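Local coordinates for protein VESB protease (PDB 4LK4) that is a secreted, trypsin-like serine protease of the S1 family that probably cleaves peptide bonds within protein chains, at residues 232-235 with 236-240; 119-122 with 123-127; 94-98 with 99-103; 203-207 with 208-212. The protein carries 1 engineered substitution. All coordinates share one frame; numbering follows the deposited sequence.

Along the chain the order is contact 3, contact 2, contact 4, contact 1, all in the trypsin-like part of the chain. Contact 3 lies in the loop between strands 82-91 and 105-109 of the six-stranded barrel. Contact 4 is the hairpin of strands 202-205 and 211-216, and contact 1 follows strand 229-233, the neighbour of 211-216 in the other, seven-stranded sheet, while contact 2 leads into helix 125-128. Contacts 1 and 2 have centres about 8 Å apart, and contacts 2 and 4 about 9 Å; backbone bonds join Q211 to T119 and A121. Contact 3 is farther off, its centre about 14 Å from that of contact 1, but a side-chain bond joins strand 229-233 to the end of the barrel loop, close to the probable catalytic His-Asp pair.

Contact 1 (232-235 with 236-240); sequences TNVS and YFRDW
Between V234 and F237 the backbone closes a tight turn: the two CA atoms are 5.1 Å apart, and F237 N donates to V234 O at 3.0 Å with an N-H...O angle of 147°. One residue earlier, Y236 N makes two weak bonds to N233, one to its backbone O and one to its side-chain OD1, each at 3.3 Å. The amide of N233 lies against the base of Y236, with ND2 3.6 Å from Y236 CB and its plane turned 39° from the tyrosine ring; ND2 itself donates to S182 O. This turn carries the chain from strand 229-233, in the second sheet of the trypsin-like domain, into helix 238-243, and F237 occupies the N-cap position. Its ring swings back to the strand: T232 CG2 approaches CE2 of F237 at 3.7 Å, the two side chains crossing at about a right angle, and N233 O is 3.4 Å from F237 CD2. Over the centre of one face of that ring stands Y236 CD2. On the helix side, R238 bends at both chi2 (-58°) and chi3, which lays its CD beside V234 CG1 at 3.9 Å and lets NH1 reach A121 O. At the strand end, T232 OG1 bonds to D103 O.

Contact 2 (119-122 with 123-127); sequences TLAG and PATRT
T125 folds back over G122, and its side chain can be followed atom by atom. CB, directed toward the preceding residues, lies between an apolar and a polar neighbour, 4.0 Å from the methyl CB of A121 and 3.5 Å from G122 O. At the next position the chain forks. CG2 is anti to the backbone N, whereas OG1 lies beside that N (chi1 -55°), which brings the hydroxyl and the T125 N-H to the same carbonyl. From there OG1 donates to G122 O in a weak bond of 3.3 Å; G122 N is also close to OG1, at 3.1 Å. The stronger grip comes from the backbone: T125 N reaches G122 O at 2.9 Å, nearly straight with an N-H...O angle of 168°. G122 O receives a third partner, S235 OG, from the adjacent turn after strand 229-233, and this serine hydroxyl also bonds to R126 N. Two clear bonds and one weak one thus meet at the G122 oxygen. Farther along, R126 NH2 bonds to Q165 OE1, which ties the end of its side chain to another part of the domain. With P123 and A124 at its corners, both with backbone angles in the type I range, the G122-T125 segment is a type I beta turn whose proline leads into the short, weakly bonded helix about 125-128, in the connection between the two barrels of the trypsin fold.

Contact 3 (94-98 with 99-103); sequences SYSPS and NLLND
Y95 lies side by side with L100, pointing the same way, and L100 CD2 comes to the ring at its edge, near the ring plane, 3.8 Å from CE1 and 3.6 Å from OH. The same CE1 also neighbours D103 OD1 at 3.8 Å, where ring and carboxylate planes differ by only 25°. Over one face of the ring, offset toward its rim, sits P97 N, and OH is bonded to D59 OD1. Polar bonds fold the loop upon itself. S96 OG donates to N99 OD1 at 2.7 Å, in the plane of the amide carbonyl; S96 OG and N99 CG each sit between the backbone N and the carbonyl carbon (chi1 54° for S96), the crowded position that turns hydroxyl and amide to each other. N99 OD1 takes a second, weak bond from L101 N. Nearer the loop's ends, S94 O lies close to the amide plane of N102, and ND2 donates to it at 2.9 Å, meeting that carbonyl from above. L101 O accepts from S96 N at 3.3 Å. A CA-H...O contact adds to this, with Y95 CA 3.4 Å from L101 O. The loop ends at D103, whose OD2 bonds to H56 ND1 and S216 OG, consistent with the Asp-His pair of the S1 catalytic triad, on the loop between barrel strands 82-91 and 105-109.

Contact 4 (203-207 with 208-212); sequences IVVKT and GREQL
V205 is gripped twice by the returning strand: its N donates to E210 O at 2.8 Å, and its O accepts from R209 N, also at 2.8 Å. Farther in, L212 N bonds to I203 O at 2.9 Å, and V205 CG2 packs on L212 CB at 4.2 Å. V204 and Q211 face each other as an antiparallel non-hydrogen-bonded pair, and Q211 OE1 is held by S44 OG. These residues form the base of the hairpin of strands 202-205 and 211-216 in the second sheet of the trypsin fold; R209 and E210 both sit opposite V205, and the positive phi of R209 (72°) together with the two bonds fits a G1-type beta bulge. The exposed tip is held more loosely. R209, bent at chi2 and chi3, curls back so that NH1 meets a lone pair of K206 O at 3.2 Å, while V204 CG2 lies over one face of the guanidinium, offset toward its rim. A water joins the charged ends, accepting from R209 NH1 at 2.8 Å and from K206 NZ at 3.1 Å; NZ has a salt-bridge partner in D159. T207 and G208 turn the chain on the solvent side.

Contact 1 (232-235 with 236-240)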
ATOM      1  N   THR A 232       2.791  10.334   1.862  1.00 40.09           N
ATOM      2  CA  THR A 232       3.066   9.337   2.848  1.00 40.07           C
ATOM      3  C   THR A 232       4.579   9.164   2.884  1.00 40.97           C
ATOM      4  O   THR A 232       5.241   9.180   1.844  1.00 40.39           O
ATOM      5  CB  THR A 232       2.367   8.027   2.525  1.00 40.84           C
ATOM      6  OG1 THR A 232       0.947   8.236   2.516  1.00 41.50           O
ATOM      7  CG2 THR A 232       2.690   6.971   3.558  1.00 41.62           C
ATOM      8  N   ASN A 233       5.105   9.040   4.099  1.00 40.96           N
ATOM      9  CA  ASN A 233       6.519   9.000   4.361  1.00 42.28           C
ATOM     10  C   ASN A 233       7.121   7.577   4.270  1.00 43.48           C
ATOM     11  O   ASN A 233       6.974   6.781   5.184  1.00 44.91           O
ATOM     12  CB  ASN A 233       6.720   9.590   5.743  1.00 43.53           C
ATOM     13  CG  ASN A 233       8.157   9.554   6.201  1.00 45.23           C
ATOM     14  OD1 ASN A 233       9.041   8.977   5.543  1.00 45.66           O
ATOM     15  ND2 ASN A 233       8.409  10.182   7.347  1.00 46.61           N
ATOM     16  N   VAL A 234       7.811   7.269   3.175  1.00 43.86           N
ATOM     17  CA  VAL A 234       8.318   5.931   2.978  1.00 45.22           C
ATOM     18  C   VAL A 234       9.372   5.512   4.015  1.00 46.23           C
ATOM     19  O   VAL A 234       9.427   4.326   4.411  1.00 45.53           O
ATOM     20  CB  VAL A 234       8.860   5.750   1.552  1.00 46.48           C
ATOM     21  CG1 VAL A 234       9.708   4.489   1.412  1.00 48.89           C
ATOM     22  CG2 VAL A 234       7.713   5.678   0.579  1.00 45.50           C
ATOM     23  N   SER A 235      10.202   6.445   4.464  1.00 46.59           N
ATOM     24  CA  SER A 235      11.220   6.104   5.480  1.00 47.28           C
ATOM     25  C   SER A 235      10.590   5.533   6.735  1.00 48.75           C
ATOM     26  O   SER A 235      11.052   4.539   7.280  1.00 49.85           O
ATOM     27  CB  SER A 235      12.030   7.312   5.875  1.00 47.14           C
ATOM     28  OG  SER A 235      12.912   7.631   4.837  1.00 48.74           O
ATOM     29  N   TYR A 236       9.501   6.156   7.165  1.00 48.77           N
ATOM     30  CA  TYR A 236       8.844   5.811   8.401  1.00 47.73           C
ATOM     31  C   TYR A 236       8.193   4.442   8.268  1.00 48.13           C
ATOM     32  O   TYR A 236       7.831   3.844   9.274  1.00 49.08           O
ATOM     33  CB  TYR A 236       7.809   6.909   8.705  1.00 48.04           C
ATOM     34  CG  TYR A 236       6.933   6.720   9.924  1.00 48.15           C
ATOM     35  CD1 TYR A 236       7.368   7.097  11.187  1.00 52.07           C
ATOM     36  CD2 TYR A 236       5.678   6.195   9.811  1.00 48.02           C
ATOM     37  CE1 TYR A 236       6.573   6.931  12.318  1.00 51.69           C
ATOM     38  CE2 TYR A 236       4.867   6.019  10.927  1.00 50.70           C
ATOM     39  CZ  TYR A 236       5.328   6.395  12.174  1.00 51.97           C
ATOM     40  OH  TYR A 236       4.530   6.234  13.266  1.00 55.31           O
ATOM     41  N   PHE A 237       8.005   3.967   7.030  1.00 47.17           N
ATOM     42  CA  PHE A 237       7.227   2.751   6.773  1.00 46.43           C
ATOM     43  C   PHE A 237       8.014   1.536   6.246  1.00 47.76           C
ATOM     44  O   PHE A 237       7.409   0.531   5.865  1.00 48.87           O
ATOM     45  CB  PHE A 237       6.018   3.075   5.857  1.00 44.89           C
ATOM     46  CG  PHE A 237       4.825   3.663   6.602  1.00 43.92           C
ATOM     47  CD1 PHE A 237       4.248   2.987   7.662  1.00 43.94           C
ATOM     48  CD2 PHE A 237       4.302   4.893   6.245  1.00 42.64           C
ATOM     49  CE1 PHE A 237       3.163   3.530   8.343  1.00 44.60           C
ATOM     50  CE2 PHE A 237       3.249   5.453   6.922  1.00 42.24           C
ATOM     51  CZ  PHE A 237       2.666   4.765   7.974  1.00 44.79           C
ATOM     52  N   ARG A 238       9.344   1.592   6.277  1.00 48.14           N
ATOM     53  CA  ARG A 238      10.164   0.524   5.716  1.00 48.75           C
ATOM     54  C   ARG A 238       9.862  -0.851   6.307  1.00 51.30           C
ATOM     55  O   ARG A 238       9.759  -1.831   5.556  1.00 52.62           O
ATOM     56  CB  ARG A 238      11.636   0.870   5.874  1.00 49.79           C
ATOM     57  CG  ARG A 238      12.056   2.111   5.089  1.00 49.84           C
ATOM     58  CD  ARG A 238      11.763   1.944   3.620  1.00 50.20           C
ATOM     59  NE  ARG A 238      12.288   0.670   3.155  1.00 52.18           N
ATOM     60  CZ  ARG A 238      13.531   0.474   2.719  1.00 53.66           C
ATOM     61  NH1 ARG A 238      14.389   1.474   2.648  1.00 54.35           N
ATOM     62  NH2 ARG A 238      13.910  -0.741   2.346  1.00 54.26           N
ATOM     63  N   ASP A 239       9.703  -0.932   7.631  1.00 51.68           N
ATOM     64  CA  ASP A 239       9.378  -2.198   8.263  1.00 53.27           C
ATOM     65  C   ASP A 239       8.008  -2.688   7.867  1.00 50.67           C
ATOM     66  O   ASP A 239       7.812  -3.903   7.673  1.00 50.61           O
ATOM     67  CB  ASP A 239       9.442  -2.112   9.797  1.00 57.16           C
ATOM     68  CG  ASP A 239      10.856  -1.923  10.313  1.00 60.47           C
ATOM     69  OD1 ASP A 239      11.824  -2.050   9.533  1.00 62.84           O
ATOM     70  OD2 ASP A 239      10.990  -1.623  11.500  1.00 64.87           O
ATOM     71  N   TRP A 240       7.046  -1.774   7.776  1.00 46.60           N
ATOM     72  CA  TRP A 240       5.700  -2.205   7.412  1.00 44.79           C
ATOM     73  C   TRP A 240       5.725  -2.779   5.996  1.00 44.34           C
ATOM     74  O   TRP A 240       5.104  -3.811   5.710  1.00 43.98           O
ATOM     75  CB  TRP A 240       4.690  -1.067   7.560  1.00 43.97           C
ATOM     76  CG  TRP A 240       3.319  -1.501   7.229  1.00 43.84           C
ATOM     77  CD1 TRP A 240       2.400  -2.033   8.091  1.00 44.91           C
ATOM     78  CD2 TRP A 240       2.708  -1.492   5.937  1.00 42.60           C
ATOM     79  NE1 TRP A 240       1.246  -2.341   7.411  1.00 44.75           N
ATOM     80  CE2 TRP A 240       1.414  -2.026   6.085  1.00 42.98           C
ATOM     81  CE3 TRP A 240       3.140  -1.105   4.656  1.00 42.06           C
ATOM     82  CZ2 TRP A 240       0.544  -2.173   5.015  1.00 42.03           C
ATOM     83  CZ3 TRP A 240       2.280  -1.259   3.604  1.00 41.02           C
ATOM     84  CH2 TRP A 240       0.990  -1.794   3.792  1.00 41.78           C
TER

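Contact 2 (119-122 with 123-127)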
ATOM      1  N   THR A 119      14.183   2.102  -5.864  1.00 49.54           N
ATOM      2  CA  THR A 119      14.932   2.006  -4.644  1.00 50.33           C
ATOM      3  C   THR A 119      14.226   2.913  -3.673  1.00 49.18           C
ATOM      4  O   THR A 119      13.959   4.084  -3.970  1.00 47.94           O
ATOM      5  CB  THR A 119      16.399   2.427  -4.870  1.00 52.89           C
ATOM      6  OG1 THR A 119      16.998   1.527  -5.813  1.00 53.40           O
ATOM      7  CG2 THR A 119      17.197   2.380  -3.558  1.00 54.53           C
ATOM      8  N   LEU A 120      13.881   2.350  -2.525  1.00 49.76           N
ATOM      9  CA  LEU A 120      13.152   3.078  -1.509  1.00 48.41           C
ATOM     10  C   LEU A 120      14.129   3.805  -0.636  1.00 49.90           C
ATOM     11  O   LEU A 120      15.256   3.368  -0.474  1.00 51.68           O
ATOM     12  CB  LEU A 120      12.332   2.111  -0.663  1.00 49.04           C
ATOM     13  CG  LEU A 120      11.152   1.411  -1.330  1.00 48.03           C
ATOM     14  CD1 LEU A 120      10.360   0.638  -0.289  1.00 49.53           C
ATOM     15  CD2 LEU A 120      10.246   2.399  -2.012  1.00 46.71           C
ATOM     16  N   ALA A 121      13.708   4.929  -0.074  1.00 50.15           N
ATOM     17  CA  ALA A 121      14.571   5.668   0.845  1.00 51.75           C
ATOM     18  C   ALA A 121      14.806   4.863   2.149  1.00 53.03           C
ATOM     19  O   ALA A 121      13.939   4.113   2.596  1.00 50.18           O
ATOM     20  CB  ALA A 121      13.955   7.014   1.160  1.00 51.26           C
ATOM     21  N   GLY A 122      15.987   5.050   2.740  1.00 55.41           N
ATOM     22  CA  GLY A 122      16.388   4.363   3.952  1.00 56.12           C
ATOM     23  C   GLY A 122      15.583   4.850   5.132  1.00 56.34           C
ATOM     24  O   GLY A 122      15.081   5.966   5.140  1.00 56.05           O
ATOM     25  N   PRO A 123      15.451   4.015   6.151  1.00 58.38           N
ATOM     26  CA  PRO A 123      14.673   4.445   7.326  1.00 58.70           C
ATOM     27  C   PRO A 123      15.111   5.810   7.891  1.00 59.65           C
ATOM     28  O   PRO A 123      14.281   6.562   8.378  1.00 58.40           O
ATOM     29  CB  PRO A 123      14.942   3.346   8.361  1.00 60.06           C
ATOM     30  CG  PRO A 123      15.545   2.199   7.610  1.00 60.82           C
ATOM     31  CD  PRO A 123      16.085   2.692   6.312  1.00 59.84           C
ATOM     32  N   ALA A 124      16.400   6.126   7.816  1.00 60.40           N
ATOM     33  CA  ALA A 124      16.903   7.382   8.353  1.00 62.08           C
ATOM     34  C   ALA A 124      16.873   8.567   7.370  1.00 61.71           C
ATOM     35  O   ALA A 124      17.189   9.697   7.763  1.00 63.68           O
ATOM     36  CB  ALA A 124      18.324   7.174   8.859  1.00 64.65           C
ATOM     37  N   THR A 125      16.520   8.338   6.106  1.00 59.22           N
ATOM     38  CA  THR A 125      16.708   9.374   5.095  1.00 59.01           C
ATOM     39  C   THR A 125      15.804  10.610   5.280  1.00 58.93           C
ATOM     40  O   THR A 125      16.274  11.729   5.193  1.00 60.01           O
ATOM     41  CB  THR A 125      16.509   8.818   3.678  1.00 57.52           C
ATOM     42  OG1 THR A 125      17.372   7.696   3.467  1.00 57.16           O
ATOM     43  CG2 THR A 125      16.785   9.910   2.618  1.00 56.42           C
ATOM     44  N   ARG A 126      14.517  10.410   5.540  1.00 57.57           N
ATOM     45  CA  ARG A 126      13.571  11.528   5.599  1.00 56.76           C
ATOM     46  C   ARG A 126      13.927  12.548   6.654  1.00 58.68           C
ATOM     47  O   ARG A 126      13.890  13.752   6.406  1.00 58.03           O
ATOM     48  CB  ARG A 126      12.164  11.029   5.866  1.00 55.58           C
ATOM     49  CG  ARG A 126      11.347  11.907   6.802  1.00 56.11           C
ATOM     50  CD  ARG A 126      10.484  12.808   6.005  1.00 54.21           C
ATOM     51  NE  ARG A 126       9.872  13.908   6.753  1.00 54.41           N
ATOM     52  CZ  ARG A 126      10.374  15.133   6.815  1.00 54.14           C
ATOM     53  NH1 ARG A 126      11.556  15.401   6.293  1.00 53.97           N
ATOM     54  NH2 ARG A 126       9.703  16.083   7.423  1.00 54.57           N
ATOM     55  N   THR A 127      14.237  12.088   7.851  1.00 61.32           N
ATOM     56  CA  THR A 127      14.579  13.046   8.900  1.00 64.88           C
ATOM     57  C   THR A 127      15.953  13.680   8.676  1.00 65.97           C
ATOM     58  O   THR A 127      16.242  14.657   9.341  1.00 68.29           O
ATOM     59  CB  THR A 127      14.460  12.484  10.331  1.00 66.74           C
ATOM     60  OG1 THR A 127      15.425  11.458  10.539  1.00 70.47           O
ATOM     61  CG2 THR A 127      13.074  11.924  10.576  1.00 64.81           C
TER

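Contact 3 (94-98 with 99-103)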
ATOM      1  N   SER A  94      -3.847   0.543  10.470  1.00 50.21           N
ATOM      2  CA  SER A  94      -4.122   1.844  11.103  1.00 51.24           C
ATOM      3  C   SER A  94      -4.482   2.952  10.087  1.00 49.48           C
ATOM      4  O   SER A  94      -4.645   4.115  10.455  1.00 49.87           O
ATOM      5  CB  SER A  94      -2.936   2.272  11.990  1.00 52.12           C
ATOM      6  OG  SER A  94      -2.727   1.295  13.027  1.00 55.28           O
ATOM      7  N   TYR A  95      -4.630   2.598   8.817  1.00 47.87           N
ATOM      8  CA  TYR A  95      -5.159   3.544   7.829  1.00 47.17           C
ATOM      9  C   TYR A  95      -6.497   4.038   8.316  1.00 49.00           C
ATOM     10  O   TYR A  95      -7.341   3.242   8.747  1.00 49.84           O
ATOM     11  CB  TYR A  95      -5.325   2.887   6.463  1.00 45.11           C
ATOM     12  CG  TYR A  95      -6.168   3.676   5.496  1.00 44.19           C
ATOM     13  CD1 TYR A  95      -5.781   4.939   5.057  1.00 43.48           C
ATOM     14  CD2 TYR A  95      -7.349   3.152   5.009  1.00 44.77           C
ATOM     15  CE1 TYR A  95      -6.549   5.651   4.150  1.00 42.72           C
ATOM     16  CE2 TYR A  95      -8.127   3.848   4.126  1.00 44.24           C
ATOM     17  CZ  TYR A  95      -7.725   5.095   3.693  1.00 43.99           C
ATOM     18  OH  TYR A  95      -8.551   5.755   2.829  1.00 43.54           O
ATOM     19  N   SER A  96      -6.666   5.348   8.312  1.00 50.56           N
ATOM     20  CA  SER A  96      -7.954   5.965   8.620  1.00 55.93           C
ATOM     21  C   SER A  96      -8.323   6.829   7.424  1.00 55.58           C
ATOM     22  O   SER A  96      -7.593   7.763   7.082  1.00 56.07           O
ATOM     23  CB  SER A  96      -7.895   6.829   9.898  1.00 59.35           C
ATOM     24  OG  SER A  96      -6.850   7.815   9.833  1.00 65.23           O
ATOM     25  N   PRO A  97      -9.446   6.530   6.785  1.00 56.22           N
ATOM     26  CA  PRO A  97      -9.855   7.299   5.628  1.00 55.80           C
ATOM     27  C   PRO A  97     -10.309   8.721   5.952  1.00 57.14           C
ATOM     28  O   PRO A  97     -10.352   9.528   5.056  1.00 59.19           O
ATOM     29  CB  PRO A  97     -11.035   6.496   5.071  1.00 55.89           C
ATOM     30  CG  PRO A  97     -11.601   5.803   6.249  1.00 57.98           C
ATOM     31  CD  PRO A  97     -10.481   5.576   7.224  1.00 58.10           C
ATOM     32  N   SER A  98     -10.640   9.056   7.192  1.00 59.72           N
ATOM     33  CA  SER A  98     -11.163  10.413   7.441  1.00 62.28           C
ATOM     34  C   SER A  98     -10.081  11.457   7.162  1.00 62.55           C
ATOM     35  O   SER A  98     -10.317  12.396   6.407  1.00 62.76           O
ATOM     36  CB  SER A  98     -11.758  10.580   8.848  1.00 62.93           C
ATOM     37  OG  SER A  98     -11.044   9.803   9.774  1.00 63.39           O
ATOM     38  N   ASN A  99      -8.895  11.265   7.736  1.00 62.04           N
ATOM     39  CA  ASN A  99      -7.783  12.206   7.553  1.00 59.67           C
ATOM     40  C   ASN A  99      -6.567  11.572   6.863  1.00 55.92           C
ATOM     41  O   ASN A  99      -5.477  12.139   6.837  1.00 57.31           O
ATOM     42  CB  ASN A  99      -7.391  12.796   8.896  1.00 62.63           C
ATOM     43  CG  ASN A  99      -7.008  11.726   9.918  1.00 66.77           C
ATOM     44  OD1 ASN A  99      -6.783  10.539   9.592  1.00 65.16           O
ATOM     45  ND2 ASN A  99      -6.948  12.145  11.179  1.00 70.47           N
ATOM     46  N   LEU A 100      -6.780  10.399   6.289  1.00 52.09           N
ATOM     47  CA  LEU A 100      -5.788   9.694   5.504  1.00 49.22           C
ATOM     48  C   LEU A 100      -4.415   9.500   6.157  1.00 49.13           C
ATOM     49  O   LEU A 100      -3.404   9.481   5.453  1.00 48.08           O
ATOM     50  CB  LEU A 100      -5.616  10.374   4.154  1.00 48.00           C
ATOM     51  CG  LEU A 100      -6.813  10.493   3.210  1.00 47.50           C
ATOM     52  CD1 LEU A 100      -6.349  11.144   1.909  1.00 46.98           C
ATOM     53  CD2 LEU A 100      -7.377   9.126   2.910  1.00 46.59           C
ATOM     54  N   LEU A 101      -4.356   9.330   7.469  1.00 49.38           N
ATOM     55  CA  LEU A 101      -3.115   8.857   8.069  1.00 50.11           C
ATOM     56  C   LEU A 101      -2.843   7.380   7.738  1.00 47.25           C
ATOM     57  O   LEU A 101      -3.748   6.582   7.547  1.00 47.27           O
ATOM     58  CB  LEU A 101      -3.085   9.053   9.588  1.00 53.21           C
ATOM     59  CG  LEU A 101      -3.311  10.470  10.138  1.00 56.63           C
ATOM     60  CD1 LEU A 101      -3.220  10.443  11.658  1.00 60.76           C
ATOM     61  CD2 LEU A 101      -2.344  11.500   9.578  1.00 58.22           C
ATOM     62  N   ASN A 102      -1.565   7.055   7.689  1.00 45.49           N
ATOM     63  CA  ASN A 102      -1.068   5.751   7.346  1.00 44.54           C
ATOM     64  C   ASN A 102      -1.603   5.311   6.016  1.00 42.56           C
ATOM     65  O   ASN A 102      -2.032   4.179   5.856  1.00 41.80           O
ATOM     66  CB  ASN A 102      -1.382   4.757   8.446  1.00 46.01           C
ATOM     67  CG  ASN A 102      -1.035   5.301   9.805  1.00 48.80           C
ATOM     68  OD1 ASN A 102       0.100   5.720  10.057  1.00 50.84           O
ATOM     69  ND2 ASN A 102      -2.022   5.337  10.684  1.00 49.49           N
ATOM     70  N   ASP A 103      -1.545   6.229   5.056  1.00 41.79           N
ATOM     71  CA  ASP A 103      -2.113   6.017   3.743  1.00 41.41           C
ATOM     72  C   ASP A 103      -1.115   5.263   2.899  1.00 40.15           C
ATOM     73  O   ASP A 103      -0.416   5.835   2.086  1.00 41.32           O
ATOM     74  CB  ASP A 103      -2.464   7.354   3.103  1.00 41.59           C
ATOM     75  CG  ASP A 103      -3.294   7.215   1.839  1.00 41.16           C
ATOM     76  OD1 ASP A 103      -3.852   6.126   1.576  1.00 40.78           O
ATOM     77  OD2 ASP A 103      -3.394   8.231   1.103  1.00 41.84           O
TER

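Contact 4 (203-207 with 208-212)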
ATOM      1  N   ILE A 203       7.137  10.021  -5.012  1.00 39.30           N
ATOM      2  CA  ILE A 203       7.930  11.242  -4.986  1.00 39.43           C
ATOM      3  C   ILE A 203       9.321  10.772  -4.567  1.00 40.02           C
ATOM      4  O   ILE A 203       9.467  10.015  -3.622  1.00 39.59           O
ATOM      5  CB  ILE A 203       7.288  12.311  -4.049  1.00 39.28           C
ATOM      6  CG1 ILE A 203       8.112  13.585  -3.961  1.00 39.88           C
ATOM      7  CG2 ILE A 203       7.056  11.768  -2.642  1.00 39.01           C
ATOM      8  CD1 ILE A 203       7.375  14.686  -3.204  1.00 39.86           C
ATOM      9  N   VAL A 204      10.338  11.204  -5.297  1.00 41.33           N
ATOM     10  CA  VAL A 204      11.685  10.701  -5.131  1.00 42.79           C
ATOM     11  C   VAL A 204      12.618  11.851  -4.835  1.00 44.23           C
ATOM     12  O   VAL A 204      12.354  12.978  -5.230  1.00 45.01           O
ATOM     13  CB  VAL A 204      12.166   9.965  -6.414  1.00 44.15           C
ATOM     14  CG1 VAL A 204      11.153   8.915  -6.840  1.00 43.92           C
ATOM     15  CG2 VAL A 204      12.386  10.920  -7.564  1.00 44.92           C
ATOM     16  N   VAL A 205      13.732  11.575  -4.175  1.00 46.23           N
ATOM     17  CA  VAL A 205      14.748  12.615  -3.937  1.00 47.60           C
ATOM     18  C   VAL A 205      15.365  12.923  -5.291  1.00 50.42           C
ATOM     19  O   VAL A 205      15.835  12.016  -5.983  1.00 52.02           O
ATOM     20  CB  VAL A 205      15.832  12.147  -2.949  1.00 48.77           C
ATOM     21  CG1 VAL A 205      16.776  13.278  -2.600  1.00 50.11           C
ATOM     22  CG2 VAL A 205      15.197  11.617  -1.671  1.00 47.74           C
ATOM     23  N   LYS A 206      15.369  14.197  -5.687  1.00 51.85           N
ATOM     24  CA  LYS A 206      15.807  14.566  -7.027  1.00 53.37           C
ATOM     25  C   LYS A 206      17.237  14.099  -7.315  1.00 55.57           C
ATOM     26  O   LYS A 206      17.478  13.545  -8.388  1.00 56.01           O
ATOM     27  CB  LYS A 206      15.652  16.062  -7.251  1.00 54.96           C
ATOM     28  CG  LYS A 206      16.149  16.544  -8.605  1.00 58.10           C
ATOM     29  CD  LYS A 206      15.523  17.891  -8.919  1.00 59.51           C
ATOM     30  CE  LYS A 206      16.041  18.474 -10.234  1.00 62.70           C
ATOM     31  NZ  LYS A 206      15.180  18.020 -11.373  1.00 62.93           N
ATOM     32  N   THR A 207      18.159  14.296  -6.372  1.00 56.13           N
ATOM     33  CA  THR A 207      19.490  13.689  -6.476  1.00 59.35           C
ATOM     34  C   THR A 207      19.498  12.312  -5.800  1.00 58.70           C
ATOM     35  O   THR A 207      19.318  12.224  -4.591  1.00 58.10           O
ATOM     36  CB  THR A 207      20.583  14.566  -5.810  1.00 61.51           C
ATOM     37  OG1 THR A 207      20.436  15.925  -6.230  1.00 61.93           O
ATOM     38  CG2 THR A 207      21.975  14.085  -6.199  1.00 64.78           C
ATOM     39  N   GLY A 208      19.721  11.248  -6.570  1.00 59.91           N
ATOM     40  CA  GLY A 208      19.733   9.869  -6.034  1.00 59.96           C
ATOM     41  C   GLY A 208      18.492   9.058  -6.392  1.00 58.39           C
ATOM     42  O   GLY A 208      18.553   7.840  -6.539  1.00 58.72           O
ATOM     43  N   ARG A 209      17.350   9.727  -6.526  1.00 56.56           N
ATOM     44  CA  ARG A 209      16.122   9.097  -7.052  1.00 55.31           C
ATOM     45  C   ARG A 209      15.455   8.106  -6.114  1.00 52.72           C
ATOM     46  O   ARG A 209      14.577   7.372  -6.542  1.00 51.29           O
ATOM     47  CB  ARG A 209      16.361   8.362  -8.387  1.00 58.14           C
ATOM     48  CG  ARG A 209      17.239   9.063  -9.406  1.00 62.56           C
ATOM     49  CD  ARG A 209      16.760  10.460  -9.726  1.00 62.87           C
ATOM     50  NE  ARG A 209      15.478  10.456 -10.424  1.00 62.69           N
ATOM     51  CZ  ARG A 209      14.875  11.559 -10.854  1.00 64.16           C
ATOM     52  NH1 ARG A 209      15.440  12.768 -10.665  1.00 64.78           N
ATOM     53  NH2 ARG A 209      13.706  11.457 -11.476  1.00 64.42           N
ATOM     54  N   GLU A 210      15.866   8.060  -4.859  1.00 52.86           N
ATOM     55  CA  GLU A 210      15.284   7.102  -3.919  1.00 52.52           C
ATOM     56  C   GLU A 210      13.836   7.581  -3.706  1.00 48.87           C
ATOM     57  O   GLU A 210      13.586   8.792  -3.649  1.00 46.56           O
ATOM     58  CB  GLU A 210      16.068   7.062  -2.592  1.00 55.84           C
ATOM     59  CG  GLU A 210      17.567   6.673  -2.679  1.00 61.04           C
ATOM     60  CD  GLU A 210      18.553   7.830  -3.030  1.00 64.49           C
ATOM     61  OE1 GLU A 210      18.161   9.022  -3.229  1.00 63.78           O
ATOM     62  OE2 GLU A 210      19.773   7.544  -3.109  1.00 69.17           O
ATOM     63  N   GLN A 211      12.882   6.652  -3.633  1.00 46.60           N
ATOM     64  CA  GLN A 211      11.504   7.038  -3.367  1.00 44.48           C
ATOM     65  C   GLN A 211      11.353   7.387  -1.912  1.00 43.72           C
ATOM     66  O   GLN A 211      11.492   6.541  -1.051  1.00 45.01           O
ATOM     67  CB  GLN A 211      10.516   5.942  -3.728  1.00 44.17           C
ATOM     68  CG  GLN A 211       9.090   6.313  -3.385  1.00 43.07           C
ATOM     69  CD  GLN A 211       8.068   5.316  -3.928  1.00 42.68           C
ATOM     70  OE1 GLN A 211       8.400   4.340  -4.608  1.00 43.37           O
ATOM     71  NE2 GLN A 211       6.817   5.576  -3.639  1.00 42.09           N
ATOM     72  N   LEU A 212      11.095   8.657  -1.654  1.00 42.50           N
ATOM     73  CA  LEU A 212      10.948   9.175  -0.319  1.00 41.90           C
ATOM     74  C   LEU A 212       9.481   9.085   0.112  1.00 40.54           C
ATOM     75  O   LEU A 212       9.178   9.030   1.287  1.00 41.04           O
ATOM     76  CB  LEU A 212      11.369  10.636  -0.309  1.00 41.85           C
ATOM     77  CG  LEU A 212      11.252  11.399   1.012  1.00 42.18           C
ATOM     78  CD1 LEU A 212      12.270  10.899   2.010  1.00 43.90           C
ATOM     79  CD2 LEU A 212      11.478  12.880   0.778  1.00 42.36           C
TER
HETATM   80  O   HOH W   1      14.090  15.081 -11.630  1.00 45.29           O